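Local coordinates for protein flavocytochrome C3 fumarate reductase (Shewanella frigidimarina, PDB 1QO8) that reduces fumarate to succinate in vitro, using one FAD and four covalently bound c-type hemes per subunit, and may serve electron transport to ferric iron, at residues A[127-131]-A[132-136]; A[251-254]-A[255-259]; A[556-559]-A[560-563]. One frame throughout, in Å; residues are numbered along the deposited sequence.

Contact 1: residues A[127-131]-A[132-136]; sequences VGAGS and AGFNA. With FAD (flavin-adenine dinucleotide), chain G.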
ATOM      1  N   VAL A 127     -10.719   8.673  19.063  1.00 38.58           N
ATOM      2  CA  VAL A 127     -11.472   7.637  18.374  1.00 39.22           C
ATOM      3  C   VAL A 127     -10.838   6.249  18.685  1.00 40.45           C
ATOM      4  O   VAL A 127      -9.739   6.001  18.199  1.00 38.23           O
ATOM      5  CB  VAL A 127     -11.396   7.893  16.857  1.00 40.93           C
ATOM      6  CG1 VAL A 127     -12.212   6.921  16.054  1.00 35.20           C
ATOM      7  CG2 VAL A 127     -11.722   9.384  16.594  1.00 40.90           C
ATOM      8  N   GLY A 128     -11.515   5.463  19.541  1.00 40.24           N
ATOM      9  CA  GLY A 128     -10.992   4.102  19.818  1.00 40.61           C
ATOM     10  C   GLY A 128     -10.576   4.055  21.274  1.00 40.47           C
ATOM     11  O   GLY A 128      -9.714   4.768  21.743  1.00 39.95           O
ATOM     12  N   ALA A 129     -11.188   3.172  22.034  1.00 42.66           N
ATOM     13  CA  ALA A 129     -10.824   3.024  23.449  1.00 43.22           C
ATOM     14  C   ALA A 129     -10.153   1.683  23.672  1.00 43.56           C
ATOM     15  O   ALA A 129     -10.608   0.836  24.452  1.00 40.73           O
ATOM     16  CB  ALA A 129     -12.089   3.125  24.294  1.00 43.18           C
ATOM     17  N   GLY A 130      -9.039   1.418  22.992  1.00 43.20           N
ATOM     18  CA  GLY A 130      -8.210   0.251  23.430  1.00 37.79           C
ATOM     19  C   GLY A 130      -7.124   0.908  24.262  1.00 39.63           C
ATOM     20  O   GLY A 130      -7.448   2.017  24.752  1.00 43.21           O
ATOM     21  N   SER A 131      -5.900   0.412  24.346  1.00 37.55           N
ATOM     22  CA  SER A 131      -4.938   0.999  25.266  1.00 39.70           C
ATOM     23  C   SER A 131      -4.522   2.370  24.784  1.00 40.32           C
ATOM     24  O   SER A 131      -4.277   3.283  25.573  1.00 39.11           O
ATOM     25  CB  SER A 131      -3.727   0.034  25.394  1.00 38.40           C
ATOM     26  OG  SER A 131      -2.699   0.641  26.197  1.00 38.45           O
ATOM     27  N   ALA A 132      -4.228   2.484  23.458  1.00 40.36           N
ATOM     28  CA  ALA A 132      -3.753   3.776  22.947  1.00 40.99           C
ATOM     29  C   ALA A 132      -4.817   4.875  23.135  1.00 41.58           C
ATOM     30  O   ALA A 132      -4.441   5.944  23.634  1.00 41.53           O
ATOM     31  CB  ALA A 132      -3.312   3.734  21.478  1.00 38.12           C
ATOM     32  N   GLY A 133      -6.086   4.624  22.917  1.00 41.78           N
ATOM     33  CA  GLY A 133      -7.106   5.685  23.094  1.00 42.88           C
ATOM     34  C   GLY A 133      -7.395   6.011  24.553  1.00 44.96           C
ATOM     35  O   GLY A 133      -7.582   7.181  24.936  1.00 42.67           O
ATOM     36  N   PHE A 134      -7.399   4.957  25.439  1.00 43.47           N
ATOM     37  CA  PHE A 134      -7.570   5.345  26.843  1.00 45.05           C
ATOM     38  C   PHE A 134      -6.385   6.199  27.290  1.00 46.04           C
ATOM     39  O   PHE A 134      -6.506   7.211  28.045  1.00 46.31           O
ATOM     40  CB  PHE A 134      -7.860   4.160  27.741  1.00 42.76           C
ATOM     41  CG  PHE A 134      -9.224   3.589  27.880  1.00 42.82           C
ATOM     42  CD1 PHE A 134     -10.195   4.294  28.592  1.00 42.94           C
ATOM     43  CD2 PHE A 134      -9.524   2.303  27.421  1.00 43.59           C
ATOM     44  CE1 PHE A 134     -11.426   3.760  28.794  1.00 44.09           C
ATOM     45  CE2 PHE A 134     -10.777   1.746  27.667  1.00 43.15           C
ATOM     46  CZ  PHE A 134     -11.714   2.485  28.360  1.00 44.60           C
ATOM     47  N   ASN A 135      -5.163   5.816  26.931  1.00 44.12           N
ATOM     48  CA  ASN A 135      -4.023   6.597  27.378  1.00 43.85           C
ATOM     49  C   ASN A 135      -4.100   8.020  26.819  1.00 46.95           C
ATOM     50  O   ASN A 135      -3.633   8.989  27.427  1.00 45.63           O
ATOM     51  CB  ASN A 135      -2.669   5.969  26.984  1.00 44.27           C
ATOM     52  CG  ASN A 135      -2.255   4.851  27.948  1.00 44.69           C
ATOM     53  OD1 ASN A 135      -1.734   5.079  29.040  1.00 44.91           O
ATOM     54  ND2 ASN A 135      -2.400   3.590  27.549  1.00 42.09           N
ATOM     55  N   ALA A 136      -4.424   8.169  25.526  1.00 46.28           N
ATOM     56  CA  ALA A 136      -4.566   9.488  24.939  1.00 47.59           C
ATOM     57  C   ALA A 136      -5.645  10.284  25.711  1.00 46.39           C
ATOM     58  O   ALA A 136      -5.421  11.440  26.066  1.00 45.44           O
ATOM     59  CB  ALA A 136      -4.888   9.353  23.418  1.00 41.93           C
TER
HETATM   60  PA  FAD G 605      -6.889  -1.702  19.963  1.00 37.10           P
HETATM   61  O1A FAD G 605      -6.633  -2.203  21.351  1.00 36.29           O
HETATM   62  O2A FAD G 605      -7.328  -2.537  18.991  1.00 34.89           O
HETATM   63  O5B FAD G 605      -8.204  -0.868  20.176  1.00 38.68           O
HETATM   64  C5B FAD G 605      -8.787   0.009  19.126  1.00 37.74           C
HETATM   65  C4B FAD G 605     -10.235   0.492  19.639  1.00 37.13           C
HETATM   66  O4B FAD G 605     -10.722   1.366  18.507  1.00 36.70           O
HETATM   67  C3B FAD G 605     -11.260  -0.689  19.636  1.00 36.57           C
HETATM   68  O3B FAD G 605     -11.876  -1.039  20.793  1.00 34.67           O
HETATM   69  C2B FAD G 605     -12.085  -0.510  18.310  1.00 37.21           C
HETATM   70  O2B FAD G 605     -13.457  -0.971  18.374  1.00 40.43           O
HETATM   71  C1B FAD G 605     -12.130   0.971  18.260  1.00 36.52           C
HETATM   72  N9A FAD G 605     -12.366   1.498  16.910  1.00 40.56           N
HETATM   73  C8A FAD G 605     -11.906   1.017  15.709  1.00 37.92           C
HETATM   74  N7A FAD G 605     -12.408   1.661  14.692  1.00 38.16           N
HETATM   75  C5A FAD G 605     -13.248   2.629  15.234  1.00 37.60           C
HETATM   76  C6A FAD G 605     -14.161   3.602  14.640  1.00 38.01           C
HETATM   77  N6A FAD G 605     -14.311   3.774  13.355  1.00 38.15           N
HETATM   78  N1A FAD G 605     -14.800   4.390  15.540  1.00 37.75           N
HETATM   79  C2A FAD G 605     -14.742   4.196  16.901  1.00 39.56           C
HETATM   80  N3A FAD G 605     -13.940   3.307  17.530  1.00 38.68           N
HETATM   81  C4A FAD G 605     -13.254   2.550  16.631  1.00 38.96           C
HETATM   82  N1  FAD G 605       1.523  -6.801  21.780  1.00 45.98           N
HETATM   83  C2  FAD G 605       2.399  -6.661  22.738  1.00 47.89           C
HETATM   84  O2  FAD G 605       3.266  -5.855  22.822  1.00 45.75           O
HETATM   85  N3  FAD G 605       2.424  -7.515  23.882  1.00 52.54           N
HETATM   86  C4  FAD G 605       1.441  -8.499  23.913  1.00 53.17           C
HETATM   87  O4  FAD G 605       1.429  -9.284  24.818  1.00 56.32           O
HETATM   88  C4X FAD G 605       0.515  -8.670  22.796  1.00 48.56           C
HETATM   89  N5  FAD G 605      -0.385  -9.665  22.811  1.00 46.53           N
HETATM   90  C5X FAD G 605      -1.302  -9.789  21.823  1.00 44.72           C
HETATM   91  C6  FAD G 605      -2.224 -10.841  21.911  1.00 43.24           C
HETATM   92  C7  FAD G 605      -3.173 -10.989  20.928  1.00 45.29           C
HETATM   93  C7M FAD G 605      -4.192 -12.083  20.949  1.00 43.57           C
HETATM   94  C8  FAD G 605      -3.211 -10.023  19.858  1.00 44.00           C
HETATM   95  C8M FAD G 605      -4.286 -10.132  18.820  1.00 44.80           C
HETATM   96  C9  FAD G 605      -2.330  -8.975  19.788  1.00 40.94           C
HETATM   97  C9A FAD G 605      -1.360  -8.818  20.750  1.00 42.13           C
HETATM   98  N10 FAD G 605      -0.382  -7.804  20.766  1.00 41.14           N
HETATM   99  C10 FAD G 605       0.539  -7.705  21.737  1.00 44.56           C
HETATM  100  C1' FAD G 605      -0.579  -6.574  19.937  1.00 43.11           C
HETATM  101  C2' FAD G 605      -1.117  -5.411  20.836  1.00 41.42           C
HETATM  102  O2' FAD G 605      -2.073  -6.129  21.687  1.00 42.40           O
HETATM  103  C3' FAD G 605      -2.008  -4.552  19.905  1.00 39.59           C
HETATM  104  O3' FAD G 605      -1.243  -4.028  18.812  1.00 42.08           O
HETATM  105  C4' FAD G 605      -2.270  -3.206  20.660  1.00 41.19           C
HETATM  106  O4' FAD G 605      -3.098  -3.605  21.794  1.00 37.41           O
HETATM  107  C5' FAD G 605      -3.171  -2.347  19.701  1.00 36.37           C
HETATM  108  O5' FAD G 605      -3.726  -1.237  20.650  1.00 41.82           O
HETATM  109  P   FAD G 605      -4.560  -0.053  20.126  1.00 38.53           P
HETATM  110  O1P FAD G 605      -4.839   0.782  21.354  1.00 38.39           O
HETATM  111  O2P FAD G 605      -3.801   0.446  19.069  1.00 38.75           O
HETATM  112  O3P FAD G 605      -5.703  -0.697  19.509  1.00 35.93           O
HETATM  113  O   HOH W   1      -7.083   2.593  21.590  1.00 41.04           O

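Contact 2: residues A[251-254]-A[255-259]; sequences EIID and TLRKA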
ATOM      1  N   GLU A 251      -5.547  -6.881  32.721  1.00 42.74           N
ATOM      2  CA  GLU A 251      -5.040  -5.955  33.731  1.00 43.91           C
ATOM      3  C   GLU A 251      -5.014  -4.530  33.186  1.00 44.64           C
ATOM      4  O   GLU A 251      -5.359  -3.601  33.933  1.00 43.40           O
ATOM      5  CB  GLU A 251      -3.655  -6.298  34.219  1.00 43.50           C
ATOM      6  CG  GLU A 251      -3.089  -5.542  35.371  1.00 45.85           C
ATOM      7  CD  GLU A 251      -3.691  -5.790  36.723  1.00 48.29           C
ATOM      8  OE1 GLU A 251      -4.641  -6.605  36.824  1.00 49.36           O
ATOM      9  OE2 GLU A 251      -3.206  -5.083  37.657  1.00 50.52           O
ATOM     10  N   ILE A 252      -4.318  -4.345  32.043  1.00 44.48           N
ATOM     11  CA  ILE A 252      -4.126  -2.972  31.555  1.00 43.93           C
ATOM     12  C   ILE A 252      -5.428  -2.245  31.204  1.00 41.13           C
ATOM     13  O   ILE A 252      -5.557  -1.081  31.597  1.00 41.45           O
ATOM     14  CB  ILE A 252      -3.080  -2.875  30.442  1.00 45.74           C
ATOM     15  CG1 ILE A 252      -1.690  -3.225  30.964  1.00 46.30           C
ATOM     16  CG2 ILE A 252      -3.021  -1.452  29.877  1.00 44.78           C
ATOM     17  CD1 ILE A 252      -0.590  -3.407  29.915  1.00 45.79           C
ATOM     18  N   ILE A 253      -6.345  -2.812  30.499  1.00 40.46           N
ATOM     19  CA  ILE A 253      -7.609  -2.252  30.047  1.00 41.38           C
ATOM     20  C   ILE A 253      -8.540  -2.186  31.267  1.00 42.87           C
ATOM     21  O   ILE A 253      -9.278  -1.218  31.338  1.00 40.05           O
ATOM     22  CB  ILE A 253      -8.291  -3.177  29.016  1.00 39.60           C
ATOM     23  CG1 ILE A 253      -7.600  -3.012  27.661  1.00 41.52           C
ATOM     24  CG2 ILE A 253      -9.817  -3.041  28.852  1.00 36.91           C
ATOM     25  CD1 ILE A 253      -7.424  -1.604  27.138  1.00 43.00           C
ATOM     26  N   ASP A 254      -8.499  -3.162  32.182  1.00 42.44           N
ATOM     27  CA  ASP A 254      -9.276  -2.992  33.439  1.00 45.06           C
ATOM     28  C   ASP A 254      -8.779  -1.733  34.142  1.00 45.68           C
ATOM     29  O   ASP A 254      -9.578  -0.877  34.589  1.00 44.96           O
ATOM     30  CB  ASP A 254      -9.280  -4.198  34.367  1.00 44.92           C
ATOM     31  CG  ASP A 254     -10.115  -5.354  33.831  1.00 50.08           C
ATOM     32  OD1 ASP A 254     -10.835  -5.345  32.795  1.00 51.78           O
ATOM     33  OD2 ASP A 254     -10.150  -6.470  34.419  1.00 50.90           O
ATOM     34  N   THR A 255      -7.470  -1.499  34.207  1.00 43.61           N
ATOM     35  CA  THR A 255      -6.922  -0.379  34.936  1.00 45.30           C
ATOM     36  C   THR A 255      -7.260   0.961  34.257  1.00 46.96           C
ATOM     37  O   THR A 255      -7.563   1.931  34.919  1.00 43.19           O
ATOM     38  CB  THR A 255      -5.396  -0.472  35.039  1.00 46.86           C
ATOM     39  OG1 THR A 255      -5.135  -1.709  35.673  1.00 49.04           O
ATOM     40  CG2 THR A 255      -4.834   0.645  35.876  1.00 48.66           C
ATOM     41  N   LEU A 256      -7.179   1.020  32.924  1.00 45.79           N
ATOM     42  CA  LEU A 256      -7.462   2.214  32.166  1.00 47.04           C
ATOM     43  C   LEU A 256      -8.977   2.475  32.160  1.00 46.89           C
ATOM     44  O   LEU A 256      -9.303   3.637  32.296  1.00 48.02           O
ATOM     45  CB  LEU A 256      -6.898   2.113  30.728  1.00 42.41           C
ATOM     46  CG  LEU A 256      -5.393   1.991  30.627  1.00 43.95           C
ATOM     47  CD1 LEU A 256      -4.993   1.346  29.273  1.00 42.25           C
ATOM     48  CD2 LEU A 256      -4.639   3.327  30.856  1.00 37.53           C
ATOM     49  N   ARG A 257      -9.864   1.481  32.087  1.00 46.11           N
ATOM     50  CA  ARG A 257     -11.268   1.706  32.202  1.00 47.77           C
ATOM     51  C   ARG A 257     -11.637   2.384  33.549  1.00 51.15           C
ATOM     52  O   ARG A 257     -12.483   3.302  33.568  1.00 49.77           O
ATOM     53  CB  ARG A 257     -12.147   0.451  32.150  1.00 45.63           C
ATOM     54  CG  ARG A 257     -12.142  -0.265  30.816  1.00 44.03           C
ATOM     55  CD  ARG A 257     -12.797  -1.635  30.942  1.00 42.55           C
ATOM     56  NE  ARG A 257     -13.118  -2.163  29.619  1.00 38.87           N
ATOM     57  CZ  ARG A 257     -13.608  -3.384  29.520  1.00 38.39           C
ATOM     58  NH1 ARG A 257     -13.721  -4.157  30.615  1.00 39.75           N
ATOM     59  NH2 ARG A 257     -13.927  -3.913  28.363  1.00 35.79           N
ATOM     60  N   LYS A 258     -11.129   1.810  34.645  1.00 51.64           N
ATOM     61  CA  LYS A 258     -11.394   2.411  35.941  1.00 54.27           C
ATOM     62  C   LYS A 258     -10.783   3.807  36.036  1.00 51.02           C
ATOM     63  O   LYS A 258     -11.535   4.712  36.420  1.00 49.22           O
ATOM     64  CB  LYS A 258     -10.901   1.618  37.167  1.00 57.78           C
ATOM     65  CG  LYS A 258     -11.599   0.248  37.114  1.00 65.46           C
ATOM     66  CD  LYS A 258     -11.969  -0.212  38.505  1.00 70.19           C
ATOM     67  CE  LYS A 258     -13.037  -1.325  38.486  1.00 73.10           C
ATOM     68  NZ  LYS A 258     -13.368  -1.524  39.967  1.00 76.30           N
ATOM     69  N   ALA A 259      -9.553   4.025  35.637  1.00 46.35           N
ATOM     70  CA  ALA A 259      -9.055   5.402  35.672  1.00 46.66           C
ATOM     71  C   ALA A 259      -9.803   6.336  34.730  1.00 48.96           C
ATOM     72  O   ALA A 259      -9.957   7.497  35.168  1.00 48.90           O
ATOM     73  CB  ALA A 259      -7.560   5.488  35.455  1.00 46.14           C
TER
HETATM   74  O   HOH W   2     -13.662  -3.933  33.490  1.00 50.58           O

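Contact 3: residues A[556-559]-A[560-563]; sequences GDNA and AKHA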
ATOM      1  N   GLY A 556      -2.288  12.252  23.133  1.00 47.70           N
ATOM      2  CA  GLY A 556      -3.275  12.896  23.991  1.00 48.99           C
ATOM      3  C   GLY A 556      -2.714  14.210  24.563  1.00 49.76           C
ATOM      4  O   GLY A 556      -3.432  15.201  24.517  1.00 50.34           O
ATOM      5  N   ASP A 557      -1.478  14.238  24.974  1.00 51.71           N
ATOM      6  CA  ASP A 557      -0.820  15.473  25.429  1.00 53.63           C
ATOM      7  C   ASP A 557      -0.645  16.481  24.306  1.00 51.72           C
ATOM      8  O   ASP A 557      -1.083  17.623  24.509  1.00 50.78           O
ATOM      9  CB  ASP A 557       0.518  15.153  26.093  1.00 55.50           C
ATOM     10  CG  ASP A 557       1.208  16.358  26.706  1.00 58.38           C
ATOM     11  OD1 ASP A 557       0.733  16.921  27.714  1.00 59.97           O
ATOM     12  OD2 ASP A 557       2.238  16.775  26.153  1.00 59.56           O
ATOM     13  N   ASN A 558      -0.153  16.152  23.125  1.00 51.86           N
ATOM     14  CA  ASN A 558      -0.123  17.108  22.008  1.00 52.56           C
ATOM     15  C   ASN A 558      -1.496  17.457  21.483  1.00 54.41           C
ATOM     16  O   ASN A 558      -1.766  18.607  21.096  1.00 53.83           O
ATOM     17  CB  ASN A 558       0.746  16.609  20.864  1.00 55.01           C
ATOM     18  CG  ASN A 558       2.186  16.475  21.346  1.00 57.72           C
ATOM     19  OD1 ASN A 558       2.838  17.503  21.467  1.00 60.66           O
ATOM     20  ND2 ASN A 558       2.716  15.324  21.651  1.00 58.32           N
ATOM     21  N   ALA A 559      -2.458  16.524  21.494  1.00 52.52           N
ATOM     22  CA  ALA A 559      -3.811  16.873  21.129  1.00 52.87           C
ATOM     23  C   ALA A 559      -4.350  17.997  22.026  1.00 53.29           C
ATOM     24  O   ALA A 559      -5.077  18.859  21.531  1.00 51.82           O
ATOM     25  CB  ALA A 559      -4.750  15.679  21.208  1.00 52.08           C
ATOM     26  N   ALA A 560      -4.083  17.933  23.330  1.00 53.75           N
ATOM     27  CA  ALA A 560      -4.671  18.846  24.298  1.00 53.49           C
ATOM     28  C   ALA A 560      -3.995  20.219  24.182  1.00 54.14           C
ATOM     29  O   ALA A 560      -4.683  21.239  24.142  1.00 50.93           O
ATOM     30  CB  ALA A 560      -4.573  18.363  25.732  1.00 51.90           C
ATOM     31  N   LYS A 561      -2.684  20.181  24.069  1.00 54.62           N
ATOM     32  CA  LYS A 561      -1.869  21.367  23.886  1.00 59.89           C
ATOM     33  C   LYS A 561      -2.318  22.142  22.648  1.00 61.19           C
ATOM     34  O   LYS A 561      -2.483  23.374  22.661  1.00 58.49           O
ATOM     35  CB  LYS A 561      -0.379  20.995  23.856  1.00 61.26           C
ATOM     36  CG  LYS A 561       0.275  21.147  25.214  1.00 64.35           C
ATOM     37  CD  LYS A 561       1.529  20.398  25.586  1.00 67.50           C
ATOM     38  CE  LYS A 561       2.735  20.565  24.694  1.00 69.37           C
ATOM     39  NZ  LYS A 561       3.973  19.873  25.179  1.00 69.70           N
ATOM     40  N   HIS A 562      -2.707  21.414  21.586  1.00 60.38           N
ATOM     41  CA  HIS A 562      -3.100  22.071  20.350  1.00 58.55           C
ATOM     42  C   HIS A 562      -4.504  22.628  20.471  1.00 61.82           C
ATOM     43  O   HIS A 562      -4.831  23.630  19.826  1.00 61.18           O
ATOM     44  CB  HIS A 562      -3.006  21.055  19.214  1.00 56.68           C
ATOM     45  CG  HIS A 562      -3.485  21.570  17.890  1.00 55.32           C
ATOM     46  ND1 HIS A 562      -4.810  21.407  17.476  1.00 54.61           N
ATOM     47  CD2 HIS A 562      -2.842  22.251  16.933  1.00 52.75           C
ATOM     48  CE1 HIS A 562      -4.908  21.927  16.274  1.00 54.87           C
ATOM     49  NE2 HIS A 562      -3.727  22.431  15.920  1.00 54.35           N
ATOM     50  N   ALA A 563      -5.358  21.989  21.279  1.00 62.26           N
ATOM     51  CA  ALA A 563      -6.700  22.488  21.502  1.00 64.69           C
ATOM     52  C   ALA A 563      -6.761  23.720  22.399  1.00 66.32           C
ATOM     53  O   ALA A 563      -7.566  24.600  22.195  1.00 66.50           O
ATOM     54  CB  ALA A 563      -7.601  21.437  22.144  1.00 63.68           C
TER

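Contact 1: residues A[127-131]-A[132-136]
The carbonyl oxygen of Ser-131 is gripped twice by Asn-135, once by its backbone N and once by its side-chain amide. Asn-135 ND2 lies 2.7 Å from Ser-131 O, above the carbonyl plane, while Asn-135 N approaches from the opposite face of that plane. Chi1 of -81° sets Asn-135 CG beside its own backbone N, which folds the amide back along the helix; its OD1 bonds to Trp-217. Ser-131 OG is bonded to Thr-548. One residue earlier, Phe-134 N donates a nearly straight bond of 3.0 Å to Gly-130 O, the N-cap residue. These bonds open helix 131-143 of a Rossmann-type strand-turn-helix, with Gly-128, Gly-130 and Gly-133 as its GxGxxG glycines. Gly-133 CA sits 3.1 Å from Gly-128 O in a straight CA-H...O contact, so close that Gly-133 has no room for a CB. At the helix start, Ala-132 N donates to FAD O1P at 2.8 Å, where the helix dipole probably helps hold the pyrophosphate. A water accepts from Gly-130 N and Gly-133 N and probably donates to the same FAD oxygen. Ala-129 CB lies over one face of the Phe-134 ring, 4.2 Å from its centroid, in a CH-pi contact.

Contact 2: residues A[251-254]-A[255-259]
Thr-255 OG1 donates to Glu-251 O across 2.6 Å, and Thr-255 N gives the same oxygen a second bond of 3.0 Å. The hydroxyl is placed there by chi1 of -58°, which turns OG1 back beside the backbone N and over the preceding turn; a buried side-chain hydroxyl is thereby satisfied within its own helix. Three further i to i+4 backbone bonds carry the helix on, from Leu-256 N to Ile-252 O, Arg-257 N to Ile-253 O and Lys-258 N to Asp-254 O. The charged pair is looser. Asp-254 OD1 and Arg-257 NH1 are 3.8 Å apart, a long salt bridge in which the oxygen lies well out of the guanidinium plane, so the attraction is one of charge without a directed N-H. A water closes the gap: it lies in the guanidinium plane at the edge, accepts from Arg-257 NH1 at 2.9 Å and donates to Asp-254 OD1. Each charge has further partners, Lys-246 for Asp-254 OD2, and the carbonyl oxygens of Ser-156 and Leu-60 for the arginine. Ile-253 CG2 covers one face of the guanidinium, 3.5 Å from Arg-257 NE and offset toward the rim. On the inner side of the helix, Ile-252 and Leu-256 lie side by side and point the same way, with Ile-252 CG2 tightly packed at 3.5 Å from Leu-256 CD1. All of this belongs to helix 248-262, which lays Leu-256 against Phe-134, Asn-135 and Leu-138 of helix 131-143, while Thr-255 touches Leu-221 and Ala-223 in the loop after helix 201-220.

Contact 3: residues A[556-559]-A[560-563]
The last two turns of helix 543-563, close to the C-terminus of the chain, hold this contact, where the carboxylate of Asp-557 reaches toward Lys-561 one turn on. Asp-557 OD2 and Lys-561 NZ form a long salt bridge of 3.7 Å. The carboxylate stands with CG opposite its backbone N (chi1 -175°), and the lysine chain bends at chi3 (56°) to bring NZ round to it. Lys-561 CD also lies 3.7 Å from Asp-557 OD2, so the lysine chain crosses the carboxylate at a slant, with CD as near to OD2 as the ammonium is. Since Lys-561 is exposed and Asp-557 partly so, water probably weakens this attraction. The backbone beneath is alpha-helical: Lys-561 N donates to Asp-557 O at 3.0 Å, nearly straight at 169°, and Ala-560 N donates to Gly-556 O, with a weak second bond to Asp-557 O. His-562 N and Ala-563 N continue the series to Asn-558 O and Ala-559 O. This helix packs against helix 131-143 of the FAD-binding fold through small residues, Ala-560 resting on Ala-140 and Ala-143, and against strand 524-526, where Ala-559 and Asn-558 meet Phe-525. His-562 CB lies 3.3 Å from Asn-558 O, but the imidazole leads away from the preceding turn. Both ring nitrogens are hydrogen-bonded, ND1 to Ser-303 OG and NE2 to Asp-522 OD1. Ser-303 OG also bonds to Ala-559 O, tying the helix end to the start of strand 303-306. Asn-558 ND2 turns back to Ile-554 O.

Along the chain the contacts follow in series: contact 1 at the start of helix 131-143, contact 2 on helix 248-262, contact 3 at the end of helix 543-563. Helix 131-143 packs against both other helices. The centres of contacts 1 and 2 are about 11 Å apart, and Phe-134 CZ comes within 3.7 Å of Arg-257 CG. Contact 3 lies about 14 Å from contact 1, meeting it where Ala-136 CB approaches Gly-556 N, and about 22 Å from contact 2, without touching it. Contact 1 follows strand 124-127 and contact 3 packs on strand 524-526 of the same parallel sheet; of the three, contact 1 alone bonds FAD, contact 2 backing its turn and contact 3 its helix.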